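Local coordinates for protein chitin deacetylase 1 (PDB 5ZNT) that hydrolyses the N-acetyl groups of N-acetylglucosamine units in chitin, using a zinc ion, to give chitosan and acetate, at residues N214-R219 with A263-Y268; C231-S236 with Y268-W273. All coordinates share one frame; numbering follows the deposited sequence.

In the fold
Both contacts lie in the catalytic domain of this carbohydrate esterase 4 enzyme. They set the long loop between strand 209-214 and helix 243-258 against strand 265-270 of the parallel sheet. Contact 1 holds the start of the loop beside the first part of the strand. Contact 2 holds a later turn beside the last part and the helix that follows. They share Tyr-268, their centres are about 11 Å apart, and a probable hydrogen bond from Leu-216 N to Cys-231 O (2.7 Å) joins the two loop pieces. In contact 2 the His-270 side chain is about 4 Å from the zinc; in contact 1 the Tyr-268 side chain is about 10 Å from it.

Contact 1 (N214-R219 with A263-Y268); sequences NELDRR and APLGLY
Leu-216 makes the apolar part of this contact with Leu-265, Gly-266 and Leu-267. Its CG is anti to its carbonyl carbon (chi1 -86°), on the side of strand 265-270, and both methyls reach the strand from there. Leu-216 CD2 meets Leu-267 CD2 at 3.9 Å, and the two side chains cross at about a right angle. Leu-216 CD1 lies 4.2 Å from Leu-265 CD1. Leu-216 CD1 is also 3.8 Å from the carbonyl oxygen Gly-266 O. Leu-216 touches Phe-249 and Asn-253 of helix 243-258 as well, so it sits between that helix and the strand. The strand belongs to the parallel sheet of the distorted beta/alpha barrel of CE4 enzymes, where its backbone pairs with strand 38-45. The residues 214-219 lead out of strand 209-214, which is part of a second, mixed sheet.

Two waters carry the polar links. One accepts from Asn-214 N (2.8 Å) and from Asn-214 ND2 (3.0 Å), and it also bonds Tyr-268 OH at 3.1 Å. The side-chain oxygen Asn-214 OD1 accepts from Leu-181 N, so both ends of the amide have partners. The other water donates to Asn-214 O (2.8 Å) and to Gly-266 O (2.9 Å), bridging the backbones. The Tyr-268 ring carries Gly-266 C over its centre on one face.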
ATOM      1  N   ASN A 214      -6.185  -3.701   8.368  1.00 22.43           N
ATOM      2  CA  ASN A 214      -6.504  -4.331   9.646  1.00 25.06           C
ATOM      3  C   ASN A 214      -5.496  -3.911  10.697  1.00 25.85           C
ATOM      4  O   ASN A 214      -4.287  -4.026  10.486  1.00 24.48           O
ATOM      5  CB  ASN A 214      -6.484  -5.855   9.520  1.00 18.18           C
ATOM      6  CG  ASN A 214      -7.633  -6.388   8.718  1.00 23.15           C
ATOM      7  OD1 ASN A 214      -8.769  -6.411   9.190  1.00 25.96           O
ATOM      8  ND2 ASN A 214      -7.350  -6.838   7.495  1.00 22.62           N
ATOM      9  N   GLU A 215      -5.984  -3.454  11.849  1.00 19.30           N
ATOM     10  CA  GLU A 215      -5.074  -3.207  12.955  1.00 23.32           C
ATOM     11  C   GLU A 215      -4.412  -4.509  13.383  1.00 26.72           C
ATOM     12  O   GLU A 215      -5.002  -5.585  13.300  1.00 28.97           O
ATOM     13  CB  GLU A 215      -5.817  -2.606  14.145  1.00 24.90           C
ATOM     14  CG  GLU A 215      -6.257  -1.169  13.939  1.00 24.67           C
ATOM     15  CD  GLU A 215      -6.851  -0.592  15.216  1.00 31.53           C
ATOM     16  OE1 GLU A 215      -7.462  -1.367  15.990  1.00 27.78           O
ATOM     17  OE2 GLU A 215      -6.698   0.618  15.442  1.00 28.37           O
ATOM     18  N   LEU A 216      -3.171  -4.406  13.826  1.00 23.31           N
ATOM     19  CA  LEU A 216      -2.464  -5.551  14.361  1.00 23.83           C
ATOM     20  C   LEU A 216      -2.583  -5.541  15.886  1.00 28.95           C
ATOM     21  O   LEU A 216      -2.779  -4.491  16.501  1.00 23.05           O
ATOM     22  CB  LEU A 216      -0.994  -5.538  13.930  1.00 25.03           C
ATOM     23  CG  LEU A 216      -0.619  -6.163  12.560  1.00 29.73           C
ATOM     24  CD1 LEU A 216      -1.575  -5.842  11.461  1.00 33.30           C
ATOM     25  CD2 LEU A 216       0.790  -5.726  12.154  1.00 32.29           C
ATOM     26  N   ASP A 217      -2.487  -6.732  16.479  1.00 28.25           N
ATOM     27  CA  ASP A 217      -2.591  -6.934  17.926  1.00 26.69           C
ATOM     28  C   ASP A 217      -1.210  -6.724  18.531  1.00 27.10           C
ATOM     29  O   ASP A 217      -0.273  -7.477  18.250  1.00 26.88           O
ATOM     30  CB  ASP A 217      -3.143  -8.335  18.210  1.00 27.62           C
ATOM     31  CG  ASP A 217      -3.324  -8.635  19.705  1.00 32.85           C
ATOM     32  OD1 ASP A 217      -2.988  -7.806  20.576  1.00 30.76           O
ATOM     33  OD2 ASP A 217      -3.819  -9.739  20.000  1.00 34.24           O
ATOM     34  N   ARG A 218      -1.062  -5.678  19.331  1.00 26.62           N
ATOM     35  CA  ARG A 218       0.248  -5.348  19.873  1.00 30.17           C
ATOM     36  C   ARG A 218       0.489  -5.955  21.253  1.00 37.15           C
ATOM     37  O   ARG A 218       1.521  -5.664  21.868  1.00 34.83           O
ATOM     38  CB  ARG A 218       0.392  -3.837  19.961  1.00 31.32           C
ATOM     39  CG  ARG A 218      -0.598  -3.321  20.962  1.00 39.88           C
ATOM     40  CD  ARG A 218      -0.222  -2.005  21.490  1.00 49.94           C
ATOM     41  NE  ARG A 218      -0.723  -0.962  20.619  1.00 44.56           N
ATOM     42  CZ  ARG A 218      -0.738   0.316  20.959  1.00 62.11           C
ATOM     43  NH1 ARG A 218      -0.285   0.674  22.162  1.00 61.81           N
ATOM     44  NH2 ARG A 218      -1.204   1.224  20.103  1.00 55.36           N
ATOM     45  N   ARG A 219      -0.443  -6.759  21.767  1.00 37.89           N
ATOM     46  CA  ARG A 219      -0.306  -7.281  23.123  1.00 38.30           C
ATOM     47  C   ARG A 219       0.924  -8.172  23.218  1.00 41.66           C
ATOM     48  O   ARG A 219       1.070  -9.123  22.444  1.00 41.64           O
ATOM     49  CB  ARG A 219      -1.563  -8.054  23.523  1.00 41.86           C
ATOM     50  CG  ARG A 219      -2.725  -7.163  23.943  1.00 40.18           C
ATOM     51  CD  ARG A 219      -3.952  -8.014  24.224  1.00 41.92           C
ATOM     52  NE  ARG A 219      -4.214  -8.940  23.126  1.00 42.25           N
ATOM     53  CZ  ARG A 219      -4.996 -10.011  23.216  1.00 46.93           C
ATOM     54  NH1 ARG A 219      -5.599 -10.306  24.363  1.00 49.34           N
ATOM     55  NH2 ARG A 219      -5.165 -10.797  22.159  1.00 46.02           N
ATOM     56  N   ALA A 263      -7.084 -13.829   5.852  1.00 23.44           N
ATOM     57  CA  ALA A 263      -7.166 -12.500   5.262  1.00 25.60           C
ATOM     58  C   ALA A 263      -5.750 -11.988   5.003  1.00 18.59           C
ATOM     59  O   ALA A 263      -4.849 -12.226   5.815  1.00 22.39           O
ATOM     60  CB  ALA A 263      -7.914 -11.541   6.190  1.00 22.20           C
ATOM     61  N   PRO A 264      -5.510 -11.322   3.878  1.00 22.98           N
ATOM     62  CA  PRO A 264      -4.187 -10.733   3.641  1.00 20.23           C
ATOM     63  C   PRO A 264      -3.706  -9.961   4.862  1.00 19.69           C
ATOM     64  O   PRO A 264      -4.471  -9.242   5.514  1.00 24.56           O
ATOM     65  CB  PRO A 264      -4.416  -9.823   2.428  1.00 18.81           C
ATOM     66  CG  PRO A 264      -5.539 -10.522   1.654  1.00 18.43           C
ATOM     67  CD  PRO A 264      -6.448 -11.111   2.758  1.00 19.10           C
ATOM     68  N   LEU A 265      -2.456 -10.192   5.226  1.00 18.45           N
ATOM     69  CA  LEU A 265      -1.843  -9.530   6.369  1.00 21.05           C
ATOM     70  C   LEU A 265      -1.049  -8.317   5.876  1.00 24.91           C
ATOM     71  O   LEU A 265      -0.122  -8.460   5.073  1.00 20.41           O
ATOM     72  CB  LEU A 265      -0.916 -10.497   7.094  1.00 19.66           C
ATOM     73  CG  LEU A 265       0.043  -9.932   8.146  1.00 20.39           C
ATOM     74  CD1 LEU A 265      -0.708  -9.435   9.367  1.00 22.20           C
ATOM     75  CD2 LEU A 265       1.067 -10.993   8.544  1.00 21.66           C
ATOM     76  N   GLY A 266      -1.394  -7.123   6.368  1.00 22.37           N
ATOM     77  CA  GLY A 266      -0.726  -5.905   5.941  1.00 20.43           C
ATOM     78  C   GLY A 266       0.319  -5.490   6.925  1.00 18.85           C
ATOM     79  O   GLY A 266       0.029  -5.228   8.097  1.00 20.47           O
ATOM     80  N   LEU A 267       1.588  -5.403   6.470  1.00 17.37           N
ATOM     81  CA  LEU A 267       2.711  -4.931   7.269  1.00 14.73           C
ATOM     82  C   LEU A 267       3.161  -3.584   6.695  1.00 18.27           C
ATOM     83  O   LEU A 267       3.897  -3.519   5.699  1.00 17.49           O
ATOM     84  CB  LEU A 267       3.840  -5.957   7.291  1.00 18.76           C
ATOM     85  CG  LEU A 267       3.394  -7.356   7.761  1.00 19.49           C
ATOM     86  CD1 LEU A 267       4.604  -8.319   7.683  1.00 18.38           C
ATOM     87  CD2 LEU A 267       2.841  -7.277   9.197  1.00 15.70           C
ATOM     88  N   TYR A 268       2.716  -2.508   7.322  1.00 17.49           N
ATOM     89  CA  TYR A 268       2.796  -1.172   6.730  1.00 17.20           C
ATOM     90  C   TYR A 268       3.906  -0.392   7.418  1.00 16.63           C
ATOM     91  O   TYR A 268       3.775  -0.028   8.587  1.00 18.97           O
ATOM     92  CB  TYR A 268       1.458  -0.454   6.861  1.00 16.70           C
ATOM     93  CG  TYR A 268       0.263  -1.275   6.428  1.00 18.94           C
ATOM     94  CD1 TYR A 268       0.204  -1.827   5.154  1.00 16.25           C
ATOM     95  CD2 TYR A 268      -0.808  -1.486   7.283  1.00 17.87           C
ATOM     96  CE1 TYR A 268      -0.906  -2.535   4.725  1.00 20.26           C
ATOM     97  CE2 TYR A 268      -1.912  -2.220   6.876  1.00 20.83           C
ATOM     98  CZ  TYR A 268      -1.955  -2.740   5.600  1.00 22.21           C
ATOM     99  OH  TYR A 268      -3.063  -3.457   5.190  1.00 20.57           O
TER
HETATM  100  O   HOH W   1      -4.789  -5.523   6.688  1.00 24.13           O
HETATM  101  O   HOH W   2      -2.810  -5.366   8.451  1.00 24.83           O

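Contact 2 (C231-S236 with Y268-W273); sequences CAMVDS and YFHAAW
Asp-235 has CG between its backbone N and carbonyl carbon (chi1 47°), which puts the carboxylate carbon beside the imidazole of His-270. His-270 has CG anti to its carbonyl carbon and beside its own backbone N (chi1 -64°), and from there the ring lies next to the carboxylate. His-270 ND1 donates to Asp-235 OD1 at 2.6 Å. The oxygen lies in the ring plane, but the N-H comes from above the carboxylate plane, 43° out of it. A water also donates to Asp-235 OD1 and accepts from His-270 N, giving the two residues a second link. The bond helps to set the turn of the imidazole. An alanine in place of Asp-235 would probably leave His-270 ND1 without its carboxylate mate and let the ring turn.

His-270 is at the N-cap position of helix 271-276, where barrel strand 265-270 gives way to that helix. Its side chain touches Asp-46, which binds the zinc together with His-101 and His-105. This place is consistent with that of the active-site histidine of CE4 enzymes. Met-233 bends at chi2 and chi3 and brings CE to 3.5 Å from His-270 CE1, while Met-233 SD lies 3.7 Å from Tyr-268 CB.

Trp-273 turns a ring face to Val-234 and Asp-235. Val-234 CG1 lies over its six-membered ring, 4.0 Å from the centroid, and Asp-235 CB lies over the five-membered ring. Val-234 CG2 covers one face of Phe-269, offset toward the rim. Phe-280 stacks on the Trp-273 ring, and Phe-246 meets it edge-to-face.

The backbones join through Val-234 N, which donates to Tyr-268 O at 3.0 Å. A water links Ala-232 O to Tyr-268 N, and Ala-232 O also lies at the edge of the tyrosine ring, 3.4 Å from Tyr-268 CD2.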
ATOM      1  N   CYS A 231      -2.970  -1.508  16.214  1.00 28.43           N
ATOM      2  CA  CYS A 231      -2.171  -0.504  15.514  1.00 29.29           C
ATOM      3  C   CYS A 231      -2.064  -0.899  14.050  1.00 28.40           C
ATOM      4  O   CYS A 231      -1.826  -2.071  13.739  1.00 27.81           O
ATOM      5  CB  CYS A 231      -0.773  -0.354  16.140  1.00 31.28           C
ATOM      6  SG  CYS A 231       0.086  -1.935  16.460  1.00 33.41           S
ATOM      7  N   ALA A 232      -2.266   0.068  13.152  1.00 29.63           N
ATOM      8  CA  ALA A 232      -2.238  -0.245  11.726  1.00 27.88           C
ATOM      9  C   ALA A 232      -0.832  -0.064  11.154  1.00 22.83           C
ATOM     10  O   ALA A 232      -0.246  -1.013  10.626  1.00 26.78           O
ATOM     11  CB  ALA A 232      -3.274   0.606  10.976  1.00 26.76           C
ATOM     12  N   MET A 233      -0.269   1.134  11.266  1.00 26.08           N
ATOM     13  CA  MET A 233       1.127   1.331  10.894  1.00 28.96           C
ATOM     14  C   MET A 233       2.015   0.682  11.939  1.00 26.89           C
ATOM     15  O   MET A 233       1.817   0.877  13.145  1.00 24.43           O
ATOM     16  CB  MET A 233       1.458   2.818  10.770  1.00 27.83           C
ATOM     17  CG  MET A 233       0.561   3.591   9.804  1.00 25.84           C
ATOM     18  SD  MET A 233       0.664   2.960   8.106  1.00 27.12           S
ATOM     19  CE  MET A 233       2.425   3.174   7.793  1.00 26.05           C
ATOM     20  N   VAL A 234       3.009  -0.079  11.480  1.00 25.52           N
ATOM     21  CA  VAL A 234       3.867  -0.789  12.423  1.00 22.62           C
ATOM     22  C   VAL A 234       4.522   0.185  13.395  1.00 31.25           C
ATOM     23  O   VAL A 234       4.599  -0.080  14.599  1.00 28.47           O
ATOM     24  CB  VAL A 234       4.909  -1.639  11.676  1.00 27.20           C
ATOM     25  CG1 VAL A 234       5.840  -2.316  12.664  1.00 26.03           C
ATOM     26  CG2 VAL A 234       4.202  -2.677  10.818  1.00 26.06           C
ATOM     27  N   ASP A 235       4.973   1.342  12.906  1.00 28.14           N
ATOM     28  CA  ASP A 235       5.651   2.263  13.814  1.00 33.30           C
ATOM     29  C   ASP A 235       4.700   2.948  14.793  1.00 35.02           C
ATOM     30  O   ASP A 235       5.170   3.624  15.715  1.00 37.10           O
ATOM     31  CB  ASP A 235       6.405   3.323  13.018  1.00 38.79           C
ATOM     32  CG  ASP A 235       5.564   3.903  11.927  1.00 42.00           C
ATOM     33  OD1 ASP A 235       5.580   3.308  10.813  1.00 44.80           O
ATOM     34  OD2 ASP A 235       4.836   4.891  12.209  1.00 40.60           O
ATOM     35  N   SER A 236       3.388   2.820  14.609  1.00 28.44           N
ATOM     36  CA  SER A 236       2.467   3.306  15.621  1.00 28.01           C
ATOM     37  C   SER A 236       2.254   2.306  16.761  1.00 32.42           C
ATOM     38  O   SER A 236       1.518   2.621  17.704  1.00 32.07           O
ATOM     39  CB  SER A 236       1.130   3.673  14.975  1.00 33.62           C
ATOM     40  OG  SER A 236       0.375   2.520  14.621  1.00 33.07           O
ATOM     41  N   TYR A 268       2.716  -2.508   7.322  1.00 17.49           N
ATOM     42  CA  TYR A 268       2.796  -1.172   6.730  1.00 17.20           C
ATOM     43  C   TYR A 268       3.906  -0.392   7.418  1.00 16.63           C
ATOM     44  O   TYR A 268       3.775  -0.028   8.587  1.00 18.97           O
ATOM     45  CB  TYR A 268       1.458  -0.454   6.861  1.00 16.70           C
ATOM     46  CG  TYR A 268       0.263  -1.275   6.428  1.00 18.94           C
ATOM     47  CD1 TYR A 268       0.204  -1.827   5.154  1.00 16.25           C
ATOM     48  CD2 TYR A 268      -0.808  -1.486   7.283  1.00 17.87           C
ATOM     49  CE1 TYR A 268      -0.906  -2.535   4.725  1.00 20.26           C
ATOM     50  CE2 TYR A 268      -1.912  -2.220   6.876  1.00 20.83           C
ATOM     51  CZ  TYR A 268      -1.955  -2.740   5.600  1.00 22.21           C
ATOM     52  OH  TYR A 268      -3.063  -3.457   5.190  1.00 20.57           O
ATOM     53  N   PHE A 269       5.000  -0.139   6.694  1.00 16.94           N
ATOM     54  CA  PHE A 269       6.206   0.442   7.276  1.00 20.20           C
ATOM     55  C   PHE A 269       6.485   1.858   6.793  1.00 20.56           C
ATOM     56  O   PHE A 269       6.042   2.289   5.720  1.00 16.93           O
ATOM     57  CB  PHE A 269       7.450  -0.391   6.942  1.00 19.41           C
ATOM     58  CG  PHE A 269       7.467  -1.756   7.573  1.00 18.17           C
ATOM     59  CD1 PHE A 269       7.914  -1.931   8.870  1.00 24.27           C
ATOM     60  CD2 PHE A 269       7.060  -2.865   6.851  1.00 18.54           C
ATOM     61  CE1 PHE A 269       7.951  -3.210   9.446  1.00 26.28           C
ATOM     62  CE2 PHE A 269       7.074  -4.142   7.415  1.00 20.73           C
ATOM     63  CZ  PHE A 269       7.509  -4.316   8.711  1.00 24.16           C
ATOM     64  N   HIS A 270       7.284   2.559   7.595  1.00 20.62           N
ATOM     65  CA  HIS A 270       8.136   3.652   7.133  1.00 22.93           C
ATOM     66  C   HIS A 270       9.563   3.149   7.149  1.00 21.69           C
ATOM     67  O   HIS A 270      10.006   2.590   8.157  1.00 23.31           O
ATOM     68  CB  HIS A 270       8.028   4.888   8.022  1.00 20.38           C
ATOM     69  CG  HIS A 270       6.667   5.494   8.021  1.00 26.14           C
ATOM     70  ND1 HIS A 270       5.683   5.098   8.900  1.00 26.19           N
ATOM     71  CD2 HIS A 270       6.116   6.454   7.239  1.00 20.04           C
ATOM     72  CE1 HIS A 270       4.588   5.803   8.672  1.00 24.07           C
ATOM     73  NE2 HIS A 270       4.825   6.634   7.674  1.00 19.30           N
ATOM     74  N   ALA A 271      10.271   3.347   6.036  1.00 18.20           N
ATOM     75  CA  ALA A 271      11.654   2.893   5.942  1.00 19.14           C
ATOM     76  C   ALA A 271      12.484   3.393   7.111  1.00 20.08           C
ATOM     77  O   ALA A 271      13.301   2.648   7.666  1.00 21.37           O
ATOM     78  CB  ALA A 271      12.272   3.370   4.630  1.00 19.61           C
ATOM     79  N   ALA A 272      12.292   4.653   7.507  1.00 20.37           N
ATOM     80  CA  ALA A 272      13.148   5.227   8.541  1.00 20.93           C
ATOM     81  C   ALA A 272      13.045   4.441   9.854  1.00 23.81           C
ATOM     82  O   ALA A 272      14.030   4.311  10.590  1.00 23.68           O
ATOM     83  CB  ALA A 272      12.780   6.699   8.754  1.00 27.44           C
ATOM     84  N   TRP A 273      11.851   3.927  10.169  1.00 19.81           N
ATOM     85  CA  TRP A 273      11.665   3.131  11.380  1.00 20.74           C
ATOM     86  C   TRP A 273      12.535   1.876  11.355  1.00 24.59           C
ATOM     87  O   TRP A 273      13.165   1.530  12.360  1.00 23.51           O
ATOM     88  CB  TRP A 273      10.186   2.783  11.530  1.00 22.24           C
ATOM     89  CG  TRP A 273       9.795   2.034  12.800  1.00 27.22           C
ATOM     90  CD1 TRP A 273       9.476   2.582  14.024  1.00 32.67           C
ATOM     91  CD2 TRP A 273       9.664   0.611  12.958  1.00 27.47           C
ATOM     92  NE1 TRP A 273       9.149   1.584  14.920  1.00 26.60           N
ATOM     93  CE2 TRP A 273       9.262   0.370  14.298  1.00 28.60           C
ATOM     94  CE3 TRP A 273       9.838  -0.483  12.097  1.00 21.64           C
ATOM     95  CZ2 TRP A 273       9.032  -0.917  14.790  1.00 26.74           C
ATOM     96  CZ3 TRP A 273       9.615  -1.753  12.587  1.00 25.50           C
ATOM     97  CH2 TRP A 273       9.218  -1.964  13.928  1.00 30.42           C
TER
HETATM   98  O   HOH W   3       0.971  -3.064   9.607  1.00 17.58           O
HETATM   99  O   HOH W   4       7.518   1.260  10.243  1.00 29.96           O